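Local coordinates for protein ethylbenzene dehydrogenase alpha-subunit (Aromatoleum aromaticum, PDB 2IVF) that belongs to the molybdopterin oxidoreductase family and, as the alpha-subunit of its complex, holds molybdenum, two pterin guanine dinucleotide cofactors and an iron/sulfur cluster, at residues Arg272-Pro283 against Pro290-Val300. Residues are numbered along the deposited sequence; the frame is centred on the assembly and turned at random.
With MGD (2-amino-5,6-dimercapto-7-methyl-3,7,8a,9-tetrahydro-8-oxa-1,3,9,10-tetraaza-anthracen-4-one guanosine dinucleotide), chain M.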
loop_
_atom_site.group_PDB
_atom_site.type_symbol
_atom_site.label_atom_id
_atom_site.label_comp_id
_atom_site.label_asym_id
_atom_site.label_seq_id
_atom_site.Cartn_x
_atom_site.Cartn_y
_atom_site.Cartn_z
ATOM N N ARG A 272 -4.120 4.408 -21.208
ATOM C CA ARG A 272 -4.692 5.693 -21.382
ATOM C C ARG A 272 -3.959 6.514 -22.480
ATOM O O ARG A 272 -4.572 7.071 -23.367
ATOM C CB ARG A 272 -4.740 6.435 -20.074
ATOM C CG ARG A 272 -5.474 7.768 -20.156
ATOM C CD ARG A 272 -5.426 8.535 -18.886
ATOM N NE ARG A 272 -6.371 9.663 -18.863
ATOM C CZ ARG A 272 -6.344 10.655 -17.967
ATOM N NH1 ARG A 272 -5.456 10.678 -16.985
ATOM N NH2 ARG A 272 -7.231 11.629 -18.048
ATOM N N TYR A 273 -2.655 6.644 -22.346
ATOM C CA TYR A 273 -1.865 7.330 -23.347
ATOM C C TYR A 273 -1.913 6.708 -24.781
ATOM O O TYR A 273 -1.707 7.398 -25.783
ATOM C CB TYR A 273 -0.433 7.306 -22.865
ATOM C CG TYR A 273 -0.034 8.377 -21.869
ATOM C CD1 TYR A 273 -0.530 9.689 -21.957
ATOM C CD2 TYR A 273 0.953 8.125 -20.956
ATOM C CE1 TYR A 273 -0.109 10.671 -21.114
ATOM C CE2 TYR A 273 1.374 9.088 -20.062
ATOM C CZ TYR A 273 0.840 10.370 -20.146
ATOM O OH TYR A 273 1.339 11.360 -19.353
ATOM N N LYS A 274 -2.115 5.399 -24.866
ATOM C CA LYS A 274 -2.255 4.672 -26.145
ATOM C C LYS A 274 -3.622 4.988 -26.740
ATOM O O LYS A 274 -3.863 4.762 -27.923
ATOM C CB LYS A 274 -2.137 3.169 -25.849
ATOM C CG LYS A 274 -1.901 2.288 -27.018
ATOM C CD LYS A 274 -1.950 0.830 -26.605
ATOM C CE LYS A 274 -1.788 -0.007 -27.841
ATOM N NZ LYS A 274 -1.742 -1.388 -27.391
ATOM N N GLY A 275 -4.532 5.497 -25.922
ATOM C CA GLY A 275 -5.818 5.939 -26.423
ATOM C C GLY A 275 -7.027 5.331 -25.759
ATOM O O GLY A 275 -8.163 5.734 -26.053
ATOM N N ALA A 276 -6.803 4.364 -24.882
ATOM C CA ALA A 276 -7.864 3.817 -24.072
ATOM C C ALA A 276 -8.556 4.891 -23.195
ATOM O O ALA A 276 -7.923 5.783 -22.610
ATOM C CB ALA A 276 -7.358 2.598 -23.199
ATOM N N GLU A 277 -9.866 4.839 -23.160
ATOM C CA GLU A 277 -10.637 5.711 -22.313
ATOM C C GLU A 277 -10.807 5.047 -20.970
ATOM O O GLU A 277 -11.284 3.926 -20.885
ATOM C CB GLU A 277 -11.981 5.953 -22.964
ATOM C CG GLU A 277 -12.994 6.694 -22.152
ATOM C CD GLU A 277 -13.997 7.434 -23.097
ATOM O OE1 GLU A 277 -14.063 7.099 -24.312
ATOM O OE2 GLU A 277 -14.631 8.401 -22.641
ATOM N N VAL A 278 -10.398 5.727 -19.912
ATOM C CA VAL A 278 -10.381 5.106 -18.580
ATOM C C VAL A 278 -11.465 5.702 -17.729
ATOM O O VAL A 278 -11.532 6.923 -17.518
ATOM C CB VAL A 278 -9.005 5.256 -17.907
ATOM C CG1 VAL A 278 -9.049 4.759 -16.451
ATOM C CG2 VAL A 278 -7.881 4.545 -18.792
ATOM N N VAL A 279 -12.293 4.807 -17.225
ATOM C CA VAL A 279 -13.423 5.140 -16.419
ATOM C C VAL A 279 -13.289 4.490 -15.036
ATOM O O VAL A 279 -13.037 3.287 -14.928
ATOM C CB VAL A 279 -14.714 4.672 -17.029
ATOM C CG1 VAL A 279 -15.883 5.136 -16.135
ATOM C CG2 VAL A 279 -14.779 5.162 -18.523
ATOM N N VAL A 280 -13.461 5.290 -13.989
ATOM C CA VAL A 280 -13.480 4.766 -12.615
ATOM C C VAL A 280 -14.887 4.907 -12.146
ATOM O O VAL A 280 -15.409 6.022 -12.119
ATOM C CB VAL A 280 -12.485 5.500 -11.664
ATOM C CG1 VAL A 280 -12.709 5.135 -10.213
ATOM C CG2 VAL A 280 -11.005 5.207 -12.069
ATOM N N ILE A 281 -15.517 3.768 -11.851
ATOM C CA ILE A 281 -16.851 3.747 -11.264
ATOM C C ILE A 281 -16.633 3.539 -9.763
ATOM O O ILE A 281 -16.186 2.468 -9.316
ATOM C CB ILE A 281 -17.742 2.627 -11.832
ATOM C CG1 ILE A 281 -17.791 2.683 -13.343
ATOM C CG2 ILE A 281 -19.158 2.735 -11.217
ATOM C CD1 ILE A 281 -18.539 1.503 -13.971
ATOM N N ALA A 282 -16.903 4.592 -8.992
ATOM C CA ALA A 282 -16.666 4.597 -7.565
ATOM C C ALA A 282 -17.596 5.642 -6.960
ATOM O O ALA A 282 -17.821 6.704 -7.568
ATOM C CB ALA A 282 -15.203 4.950 -7.236
ATOM N N PRO A 283 -18.032 5.411 -5.739
ATOM C CA PRO A 283 -18.849 6.439 -5.101
ATOM C C PRO A 283 -18.033 7.688 -4.819
ATOM O O PRO A 283 -18.516 8.796 -5.074
ATOM C CB PRO A 283 -19.371 5.772 -3.833
ATOM C CG PRO A 283 -18.677 4.511 -3.719
ATOM C CD PRO A 283 -17.893 4.203 -4.933
ATOM N N PRO A 290 -6.588 9.613 -10.689
ATOM C CA PRO A 290 -5.557 10.311 -11.479
ATOM C C PRO A 290 -5.254 9.693 -12.823
ATOM O O PRO A 290 -4.742 10.391 -13.709
ATOM C CB PRO A 290 -4.321 10.194 -10.591
ATOM C CG PRO A 290 -4.927 10.143 -9.179
ATOM C CD PRO A 290 -6.097 9.251 -9.354
ATOM N N ALA A 291 -5.527 8.400 -12.955
ATOM C CA ALA A 291 -5.472 7.735 -14.249
ATOM C C ALA A 291 -6.769 7.740 -15.073
ATOM O O ALA A 291 -6.801 7.162 -16.152
ATOM C CB ALA A 291 -4.977 6.304 -14.070
ATOM N N ALA A 292 -7.815 8.400 -14.592
ATOM C CA ALA A 292 -9.123 8.288 -15.219
ATOM C C ALA A 292 -9.507 9.504 -16.053
ATOM O O ALA A 292 -9.259 10.659 -15.676
ATOM C CB ALA A 292 -10.190 8.025 -14.163
ATOM N N ASP A 293 -10.132 9.229 -17.189
ATOM C CA ASP A 293 -10.819 10.244 -17.984
ATOM C C ASP A 293 -12.169 10.644 -17.386
ATOM O O ASP A 293 -12.627 11.777 -17.544
ATOM C CB ASP A 293 -10.993 9.758 -19.416
ATOM C CG ASP A 293 -9.680 9.525 -20.103
ATOM O OD1 ASP A 293 -8.878 10.488 -20.214
ATOM O OD2 ASP A 293 -9.446 8.375 -20.503
ATOM N N LEU A 294 -12.811 9.696 -16.721
ATOM C CA LEU A 294 -14.145 9.841 -16.232
ATOM C C LEU A 294 -14.238 9.183 -14.910
ATOM O O LEU A 294 -13.707 8.093 -14.700
ATOM C CB LEU A 294 -15.129 9.112 -17.167
ATOM C CG LEU A 294 -15.431 9.795 -18.521
ATOM C CD1 LEU A 294 -16.246 8.854 -19.400
ATOM C CD2 LEU A 294 -16.210 11.062 -18.254
ATOM N N HIS A 295 -14.913 9.860 -14.026
ATOM C CA HIS A 295 -15.437 9.287 -12.807
ATOM C C HIS A 295 -16.934 9.136 -12.920
ATOM O O HIS A 295 -17.683 10.125 -13.170
ATOM C CB HIS A 295 -15.096 10.231 -11.645
ATOM C CG HIS A 295 -15.659 9.799 -10.353
ATOM N ND1 HIS A 295 -16.140 10.705 -9.441
ATOM C CD2 HIS A 295 -15.905 8.562 -9.837
ATOM C CE1 HIS A 295 -16.596 10.048 -8.384
ATOM N NE2 HIS A 295 -16.436 8.750 -8.590
ATOM N N VAL A 296 -17.402 7.920 -12.652
ATOM C CA VAL A 296 -18.821 7.643 -12.613
ATOM C C VAL A 296 -19.184 7.543 -11.126
ATOM O O VAL A 296 -18.832 6.567 -10.473
ATOM C CB VAL A 296 -19.156 6.347 -13.398
ATOM C CG1 VAL A 296 -20.627 5.942 -13.192
ATOM C CG2 VAL A 296 -18.784 6.464 -14.930
ATOM N N PRO A 297 -19.840 8.595 -10.571
ATOM C CA PRO A 297 -20.000 8.748 -9.142
ATOM C C PRO A 297 -21.226 8.030 -8.633
ATOM O O PRO A 297 -22.199 8.621 -8.123
ATOM C CB PRO A 297 -20.087 10.258 -8.969
ATOM C CG PRO A 297 -20.748 10.717 -10.193
ATOM C CD PRO A 297 -20.366 9.771 -11.301
ATOM N N VAL A 298 -21.194 6.732 -8.756
ATOM C CA VAL A 298 -22.371 5.951 -8.254
ATOM C C VAL A 298 -22.666 6.148 -6.786
ATOM O O VAL A 298 -21.759 6.231 -5.970
ATOM C CB VAL A 298 -22.199 4.451 -8.539
ATOM C CG1 VAL A 298 -22.301 4.197 -10.090
ATOM C CG2 VAL A 298 -20.895 3.899 -7.922
ATOM N N ARG A 299 -23.949 6.193 -6.428
ATOM C CA ARG A 299 -24.311 6.035 -5.036
ATOM C C ARG A 299 -23.801 4.661 -4.577
ATOM O O ARG A 299 -23.890 3.701 -5.332
ATOM C CB ARG A 299 -25.812 6.122 -4.850
ATOM C CG ARG A 299 -26.336 7.514 -5.047
ATOM C CD ARG A 299 -27.858 7.597 -4.825
ATOM N NE ARG A 299 -28.286 8.795 -5.537
ATOM C CZ ARG A 299 -29.487 9.014 -6.057
ATOM N NH1 ARG A 299 -30.474 8.128 -5.879
ATOM N NH2 ARG A 299 -29.700 10.157 -6.732
ATOM N N VAL A 300 -23.284 4.579 -3.351
ATOM C CA VAL A 300 -22.785 3.299 -2.811
ATOM C C VAL A 300 -23.835 2.229 -3.072
ATOM O O VAL A 300 -24.967 2.424 -2.732
ATOM C CB VAL A 300 -22.513 3.381 -1.314
ATOM C CG1 VAL A 300 -22.083 2.040 -0.815
ATOM C CG2 VAL A 300 -21.457 4.484 -1.020
HETATM P PB MGD M . -11.049 -2.592 -2.775
HETATM O O1B MGD M . -9.779 -2.111 -2.166
HETATM O O2B MGD M . -12.072 -3.079 -1.814
HETATM O O3B MGD M . -10.903 -3.710 -3.877
HETATM O O3A MGD M . -8.502 -4.561 -3.877
HETATM P PA MGD M . -9.669 -4.096 -4.861
HETATM O O1A MGD M . -9.130 -2.950 -5.601
HETATM O O2A MGD M . -10.165 -5.231 -5.618
HETATM O "O5'" MGD M . -11.713 -1.413 -3.645
HETATM C "C5'" MGD M . -11.923 -0.130 -3.038
HETATM C "C4'" MGD M . -12.837 0.720 -3.917
HETATM O "O4'" MGD M . -14.151 0.179 -3.917
HETATM C "C3'" MGD M . -12.977 2.003 -3.131
HETATM O "O3'" MGD M . -11.978 2.895 -3.611
HETATM C "C2'" MGD M . -14.395 2.467 -3.489
HETATM O "O2'" MGD M . -14.329 3.678 -4.265
HETATM C "C1'" MGD M . -14.961 1.297 -4.312
HETATM N N9 MGD M . -16.367 1.057 -3.908
HETATM C C8 MGD M . -16.856 0.827 -2.680
HETATM N N7 MGD M . -18.175 0.610 -2.728
HETATM C C5 MGD M . -18.520 0.692 -4.038
HETATM C C6 MGD M . -19.698 0.602 -4.767
HETATM O O6 MGD M . -20.820 0.411 -4.283
HETATM N N1 MGD M . -19.610 0.747 -6.155
HETATM C C2 MGD M . -18.424 1.007 -6.859
HETATM N N2 MGD M . -18.445 1.151 -8.229
HETATM N N3 MGD M . -17.297 1.067 -6.137
HETATM C C4 MGD M . -17.341 0.942 -4.776
HETATM C C10 MGD M . -8.674 -5.616 -3.004
HETATM C C11 MGD M . -7.478 -6.528 -3.116
HETATM O O11 MGD M . -6.360 -5.789 -2.839
HETATM C C12 MGD M . -7.554 -7.798 -2.256
HETATM S S12 MGD M . -9.076 -8.622 -1.949
HETATM C C13 MGD M . -6.404 -8.315 -1.714
HETATM S S13 MGD M . -6.489 -9.761 -0.769
HETATM C C14 MGD M . -5.095 -7.631 -1.912
HETATM N N15 MGD M . -4.832 -6.851 -0.669
HETATM C C16 MGD M . -4.062 -5.673 -0.693
HETATM C C17 MGD M . -3.676 -5.008 0.443
HETATM O O17 MGD M . -4.014 -5.410 1.582
HETATM N N18 MGD M . -2.910 -3.835 0.293
HETATM C C19 MGD M . -2.523 -3.353 -0.918
HETATM N N19 MGD M . -1.796 -2.218 -0.947
HETATM N N20 MGD M . -2.951 -4.010 -2.006
HETATM C C21 MGD M . -3.663 -5.144 -1.916
HETATM N N22 MGD M . -4.079 -5.810 -3.064
HETATM C C23 MGD M . -5.246 -6.643 -3.102
HETATM O O HOH W 1 -4.147 12.859 -15.365
#
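Strands 277-281 and 294-296 form one side, within this chain, of a four-stranded parallel sheet whose C-terminal ends receive the guanine of MGD, as in dinucleotide-binding alpha/beta folds. Val279 lies beside Leu294, Val280 beside His295 and Ile281 beside Val296, and the backbones are joined by bonds that alternate between neighbours, such as Val296 N to Val280 O (2.8 Å). Beta-branched valine and isoleucine suit these extended backbones: Val279 CG1 presses unusually tightly on Val296 CG2 (3.4 Å), and on the other face Val280 CG2 meets Ala292 CB, a methyl small enough to fit.

Asp293 starts the pairing. Its OD2 takes the nearly straight bond from Val278 N (2.9 Å, 171°), while Arg272 NE and NH2 both grip OD1 from above the carboxylate plane, each at 3.0 Å. The extended arginine chain, CG anti to the backbone N (chi1 -174°), carries the guanidinium from the helix end to this buried carboxylate, which also salt-bridges Arg317 of the beta-subunit. Gly275, with positive phi, closes that helix in a Schellman motif.

At the cofactor end His295 NE2 donates to Ala282 O (2.7 Å), which would help hold the loop after the strand. Ile281 O accepts from MGD N2 (2.8 Å), and Pro283 sets its rigid ring against the guanine, CD lying 3.3 Å from MGD C4.

Strand 249-253 continues the sheet beyond 277-281. Helix 425-437 covers Leu294 and Val296, helix 303-316 packs on Ile281, and on the opposite face helix 265-274 touches Val278.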